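Local coordinates for ABC transporter, substrate binding protein (Mannopine) (Agrobacterium fabrum, PDB 5L9S), which probably serves as the periplasmic solute-binding component of an ABC transporter, apparently for the opine mannopine, captured here in an open conformation without ligand, at residues Ala128-Leu133 against Asp179-Ser184; Ala139-Asn144 against Val187-Gly192. All blocks are in the same frame, centred on the assembly; numbering follows the deposited sequence.

In the fold
Two contacts whose segments alternate along the chain show how a beta-alpha-beta connection is knitted to what precedes it. From the N terminus, helix 127-130 and the turn after it come first, then strand 140-143; helix 149-158 and helix 171-181 follow, and strand 185-189 closes the passage. Contact 1 brings 179-184 back onto 128-133, closing a loop of 45 residues, and contact 2 pairs 187-192 with 139-144 across 42. Because the two loops cross, neither contains the other. R140 joins them: its NH1 bonds to M130 O and its N to S184 O, while W131 packs on F142. Contact 1 joins the chain around helices 127-130 and 171-181 beside strand 140-143; contact 2 lays strand 185-189 along that strand.

Contact 1: residues Ala128-Leu133 against Asp179-Ser184; sequences ADMWDL and DELRDS
L181 illustrates how a single leucine, set at the end of one helix, can join two separate pieces of chain. With CG anti to the backbone N (chi1 -162°), its side chain reaches toward 128-133 and meets W131 at about a right angle. CB comes first, lying over one face of the indole on its pyrrole side, 3.4 Å from W131 NE1. At CG the chain forks. CD2 sits almost centrally above the six-membered ring, 3.5 Å from its centroid and 10° off the ring normal, a CH-pi contact made square to the face; the same methyl touches M130 CG at 4.2 Å. CD1 turns to the backbone instead, 3.5 Å from M130 O, and also reaches L133 CD1. That carbonyl is not left to the methyl alone, since R140 of strand 140-143 donates to it.

The indole nitrogen is held as well: W131 NE1 donates a hydrogen bond to K177 O, one turn back in helix 171-181, so the helix that supplies the leucine also holds the ring's nitrogen. Helix 149-158 contributes A155 and A158 to the tryptophan's surroundings. Nearer the solvent, E180 OE2 approaches W131 CD1 obliquely. On the far side of L181 from the indole, L133 brings both methyls to the hydroxyl of S184, CD1 lying 3.3 Å from S184 OG. The backbone of S184 is held by its own turn, with S184 N bonded to L181 O at 2.8 Å. M130 and L181 also rest on F142, which makes the cluster part of the helix-against-sheet packing of the alpha/beta lobes that characterise periplasmic binding proteins.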
# COMPACT_ATOMS: atom_id res chain seq x y z
N ALA A 128 -6.82 -13.65 -14.81
CA ALA A 128 -7.51 -14.67 -15.60
C ALA A 128 -6.61 -15.88 -15.80
O ALA A 128 -7.11 -17.01 -15.74
CB ALA A 128 -7.93 -14.11 -16.94
N ASP A 129 -5.30 -15.66 -15.96
CA ASP A 129 -4.34 -16.75 -16.11
C ASP A 129 -4.16 -17.52 -14.80
O ASP A 129 -3.94 -18.73 -14.84
CB ASP A 129 -3.00 -16.21 -16.61
CG ASP A 129 -2.95 -15.61 -18.00
OD1 ASP A 129 -3.85 -15.96 -18.85
OD2 ASP A 129 -2.00 -14.85 -18.28
N MET A 130 -4.29 -16.84 -13.64
CA MET A 130 -4.23 -17.49 -12.32
C MET A 130 -5.36 -18.54 -12.22
O MET A 130 -5.17 -19.60 -11.63
CB MET A 130 -4.30 -16.46 -11.18
CG MET A 130 -4.26 -17.06 -9.78
SD MET A 130 -3.41 -16.01 -8.60
CE MET A 130 -3.36 -17.01 -7.26
N TRP A 131 -6.50 -18.26 -12.87
CA TRP A 131 -7.64 -19.17 -12.89
C TRP A 131 -7.56 -20.20 -14.03
O TRP A 131 -8.43 -21.07 -14.13
CB TRP A 131 -8.94 -18.37 -13.01
CG TRP A 131 -9.63 -18.16 -11.70
CD1 TRP A 131 -10.73 -18.82 -11.22
CD2 TRP A 131 -9.26 -17.21 -10.68
NE1 TRP A 131 -11.07 -18.33 -9.98
CE2 TRP A 131 -10.19 -17.34 -9.63
CE3 TRP A 131 -8.22 -16.27 -10.56
CZ2 TRP A 131 -10.12 -16.56 -8.47
CZ3 TRP A 131 -8.15 -15.50 -9.41
CH2 TRP A 131 -9.08 -15.66 -8.37
N ASP A 132 -6.55 -20.10 -14.90
CA ASP A 132 -6.37 -20.98 -16.06
C ASP A 132 -5.37 -22.11 -15.74
O ASP A 132 -4.20 -22.03 -16.07
CB ASP A 132 -5.90 -20.12 -17.26
CG ASP A 132 -6.07 -20.69 -18.64
OD1 ASP A 132 -6.11 -21.92 -18.77
OD2 ASP A 132 -6.11 -19.88 -19.61
N LEU A 133 -5.87 -23.16 -15.08
CA LEU A 133 -5.10 -24.35 -14.66
C LEU A 133 -4.68 -25.23 -15.83
O LEU A 133 -3.69 -25.97 -15.71
CB LEU A 133 -5.89 -25.17 -13.64
CG LEU A 133 -6.23 -24.44 -12.36
CD1 LEU A 133 -7.47 -25.02 -11.74
CD2 LEU A 133 -5.05 -24.40 -11.40
N ASP A 179 -14.62 -20.17 -5.90
CA ASP A 179 -15.00 -21.58 -5.73
C ASP A 179 -14.40 -22.47 -6.83
O ASP A 179 -13.99 -23.59 -6.55
CB ASP A 179 -16.54 -21.76 -5.62
CG ASP A 179 -17.19 -21.34 -4.30
OD1 ASP A 179 -16.67 -21.73 -3.22
OD2 ASP A 179 -18.28 -20.71 -4.34
N GLU A 180 -14.30 -21.94 -8.08
CA GLU A 180 -13.72 -22.64 -9.23
C GLU A 180 -12.24 -22.94 -9.01
O GLU A 180 -11.75 -23.97 -9.48
CB GLU A 180 -13.81 -21.78 -10.51
CG GLU A 180 -15.22 -21.46 -10.98
CD GLU A 180 -15.27 -20.66 -12.27
OE1 GLU A 180 -16.35 -20.10 -12.57
OE2 GLU A 180 -14.23 -20.59 -12.98
N LEU A 181 -11.54 -22.05 -8.29
CA LEU A 181 -10.11 -22.15 -8.04
C LEU A 181 -9.71 -22.79 -6.70
O LEU A 181 -8.63 -23.38 -6.62
CB LEU A 181 -9.47 -20.76 -8.16
CG LEU A 181 -7.95 -20.68 -8.36
CD1 LEU A 181 -7.51 -21.37 -9.67
CD2 LEU A 181 -7.48 -19.25 -8.32
N ARG A 182 -10.58 -22.66 -5.67
CA ARG A 182 -10.39 -23.03 -4.25
C ARG A 182 -9.67 -24.40 -4.01
O ARG A 182 -8.87 -24.46 -3.06
CB ARG A 182 -11.73 -22.90 -3.47
CG ARG A 182 -12.36 -24.16 -2.87
CD ARG A 182 -13.18 -23.83 -1.62
NE ARG A 182 -12.32 -23.50 -0.48
CZ ARG A 182 -12.75 -22.98 0.67
NH1 ARG A 182 -14.04 -22.72 0.84
NH2 ARG A 182 -11.89 -22.71 1.64
N ASP A 183 -9.90 -25.45 -4.86
CA ASP A 183 -9.24 -26.77 -4.73
C ASP A 183 -7.74 -26.75 -5.07
O ASP A 183 -6.97 -27.56 -4.55
CB ASP A 183 -9.97 -27.82 -5.58
CG ASP A 183 -10.29 -29.12 -4.86
OD1 ASP A 183 -9.99 -29.21 -3.65
OD2 ASP A 183 -10.84 -30.04 -5.51
N SER A 184 -7.33 -25.81 -5.93
CA SER A 184 -5.95 -25.59 -6.36
C SER A 184 -5.12 -24.74 -5.37
O SER A 184 -3.89 -24.77 -5.43
CB SER A 184 -5.93 -24.94 -7.74
OG SER A 184 -6.69 -25.75 -8.64

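Contact 2: residues Ala139-Asn144 against Val187-Gly192; sequences ARSFPN and VWWRTG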
# COMPACT_ATOMS: atom_id res chain seq x y z
N ALA A 139 0.03 -25.35 -7.99
CA ALA A 139 -0.67 -24.93 -6.80
C ALA A 139 -0.76 -23.39 -6.74
O ALA A 139 0.22 -22.71 -7.11
CB ALA A 139 0.06 -25.46 -5.59
N ARG A 140 -1.94 -22.85 -6.35
CA ARG A 140 -2.12 -21.40 -6.19
C ARG A 140 -1.92 -20.99 -4.73
O ARG A 140 -1.94 -21.82 -3.83
CB ARG A 140 -3.48 -20.85 -6.72
CG ARG A 140 -4.05 -21.37 -8.04
CD ARG A 140 -3.44 -20.80 -9.29
NE ARG A 140 -2.63 -21.84 -9.90
CZ ARG A 140 -2.43 -22.04 -11.19
NH1 ARG A 140 -2.99 -21.25 -12.10
NH2 ARG A 140 -1.68 -23.05 -11.60
N SER A 141 -1.73 -19.71 -4.50
CA SER A 141 -1.56 -19.13 -3.17
C SER A 141 -2.22 -17.77 -3.11
O SER A 141 -2.07 -16.96 -4.04
CB SER A 141 -0.09 -19.03 -2.80
OG SER A 141 0.08 -18.36 -1.56
N PHE A 142 -2.99 -17.53 -2.05
CA PHE A 142 -3.64 -16.23 -1.83
C PHE A 142 -3.45 -15.87 -0.39
O PHE A 142 -3.43 -16.79 0.43
CB PHE A 142 -5.16 -16.31 -2.08
CG PHE A 142 -5.63 -16.16 -3.50
CD1 PHE A 142 -5.57 -14.93 -4.14
CD2 PHE A 142 -6.20 -17.24 -4.17
CE1 PHE A 142 -6.03 -14.79 -5.46
CE2 PHE A 142 -6.65 -17.10 -5.49
CZ PHE A 142 -6.57 -15.87 -6.12
N PRO A 143 -3.40 -14.57 -0.02
CA PRO A 143 -3.34 -14.24 1.42
C PRO A 143 -4.64 -14.60 2.13
O PRO A 143 -5.73 -14.60 1.55
CB PRO A 143 -3.12 -12.73 1.45
CG PRO A 143 -3.59 -12.23 0.14
CD PRO A 143 -3.43 -13.34 -0.86
N ASN A 144 -4.49 -14.95 3.38
CA ASN A 144 -5.60 -15.25 4.25
C ASN A 144 -5.45 -14.43 5.52
O ASN A 144 -5.10 -14.93 6.59
CB ASN A 144 -5.79 -16.75 4.50
CG ASN A 144 -6.83 -17.06 5.56
OD1 ASN A 144 -7.94 -16.50 5.58
ND2 ASN A 144 -6.45 -17.90 6.51
N VAL A 187 -1.82 -22.93 -0.51
CA VAL A 187 -1.24 -22.00 0.44
C VAL A 187 -2.18 -20.80 0.69
O VAL A 187 -2.52 -20.07 -0.24
CB VAL A 187 0.21 -21.55 0.01
CG1 VAL A 187 0.78 -20.47 0.94
CG2 VAL A 187 1.18 -22.74 -0.07
N TRP A 188 -2.56 -20.61 1.95
CA TRP A 188 -3.35 -19.47 2.39
C TRP A 188 -2.46 -18.75 3.39
O TRP A 188 -2.53 -19.00 4.59
CB TRP A 188 -4.65 -19.93 3.05
CG TRP A 188 -5.67 -20.47 2.10
CD1 TRP A 188 -6.06 -21.77 1.99
CD2 TRP A 188 -6.48 -19.72 1.18
NE1 TRP A 188 -7.06 -21.88 1.05
CE2 TRP A 188 -7.35 -20.64 0.55
CE3 TRP A 188 -6.59 -18.36 0.86
CZ2 TRP A 188 -8.28 -20.25 -0.42
CZ3 TRP A 188 -7.53 -17.97 -0.09
CH2 TRP A 188 -8.35 -18.91 -0.72
N TRP A 189 -1.54 -17.93 2.87
CA TRP A 189 -0.55 -17.24 3.70
C TRP A 189 -1.13 -16.09 4.56
O TRP A 189 -1.85 -15.22 4.07
CB TRP A 189 0.66 -16.75 2.86
CG TRP A 189 0.37 -15.71 1.81
CD1 TRP A 189 0.13 -15.94 0.49
CD2 TRP A 189 0.49 -14.28 1.95
NE1 TRP A 189 0.06 -14.75 -0.20
CE2 TRP A 189 0.26 -13.72 0.68
CE3 TRP A 189 0.71 -13.42 3.05
CZ2 TRP A 189 0.25 -12.33 0.47
CZ3 TRP A 189 0.71 -12.05 2.83
CH2 TRP A 189 0.48 -11.52 1.56
N ARG A 190 -0.77 -16.09 5.84
CA ARG A 190 -1.23 -15.04 6.75
C ARG A 190 -0.15 -13.96 6.91
O ARG A 190 -0.46 -12.78 7.08
CB ARG A 190 -1.69 -15.64 8.09
CG ARG A 190 -2.54 -14.68 8.90
CD ARG A 190 -3.62 -15.36 9.73
NE ARG A 190 -4.89 -14.65 9.63
CZ ARG A 190 -5.16 -13.46 10.18
NH1 ARG A 190 -4.23 -12.84 10.91
NH2 ARG A 190 -6.34 -12.90 10.02
N THR A 191 1.12 -14.38 6.76
CA THR A 191 2.34 -13.57 6.87
C THR A 191 3.14 -13.58 5.56
O THR A 191 3.06 -14.55 4.79
CB THR A 191 3.18 -14.20 8.03
OG1 THR A 191 2.42 -14.17 9.24
CG2 THR A 191 4.49 -13.52 8.29
N GLY A 192 3.96 -12.55 5.35
CA GLY A 192 4.89 -12.46 4.24
C GLY A 192 5.91 -13.58 4.30
O GLY A 192 6.25 -14.18 3.27
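Parallel pairing between strand 140-143 and strand 185-189 is an example of a sheet ladder that must accommodate a proline. V187 O receives F142 N at 3.2 Å, the donor nearly along the C=O axis, and S141 OG adds a weak bond to the same oxygen. F142 O accepts W189 N only weakly, through a bent N-H...O angle of 127°, and W188 CA adds a CA-H...O contact to it. P143 has no N-H to give; the next amide, N144 N, makes the shortest link, 2.7 Å to W189 O, straight at the hydrogen (169°) although the donor stands above the carbonyl plane.

On the face shared by S141, P143, V187 and W189, the proline lies alongside the tryptophan. P143 CB is 3.6 Å from the centroid of the six-membered ring in a CH-pi contact, while S141 OG meets the indole's edge at CD1. W189 NE1 is satisfied by Q208 O of strand 206-210. On the opposite face, which carries F142 and W188, W188 CZ3 touches F142 CB. Further polar ends are settled by neighbours: N144 OD1 accepts from W321 NE1, and R190 NH2 makes a salt bridge with D146. Strand 140-143 thus runs between two parallel partners, 185-189 and 206-210, and its connection to 185-189 through helices 149-158 and 171-181 forms a parallel beta-alpha-beta unit.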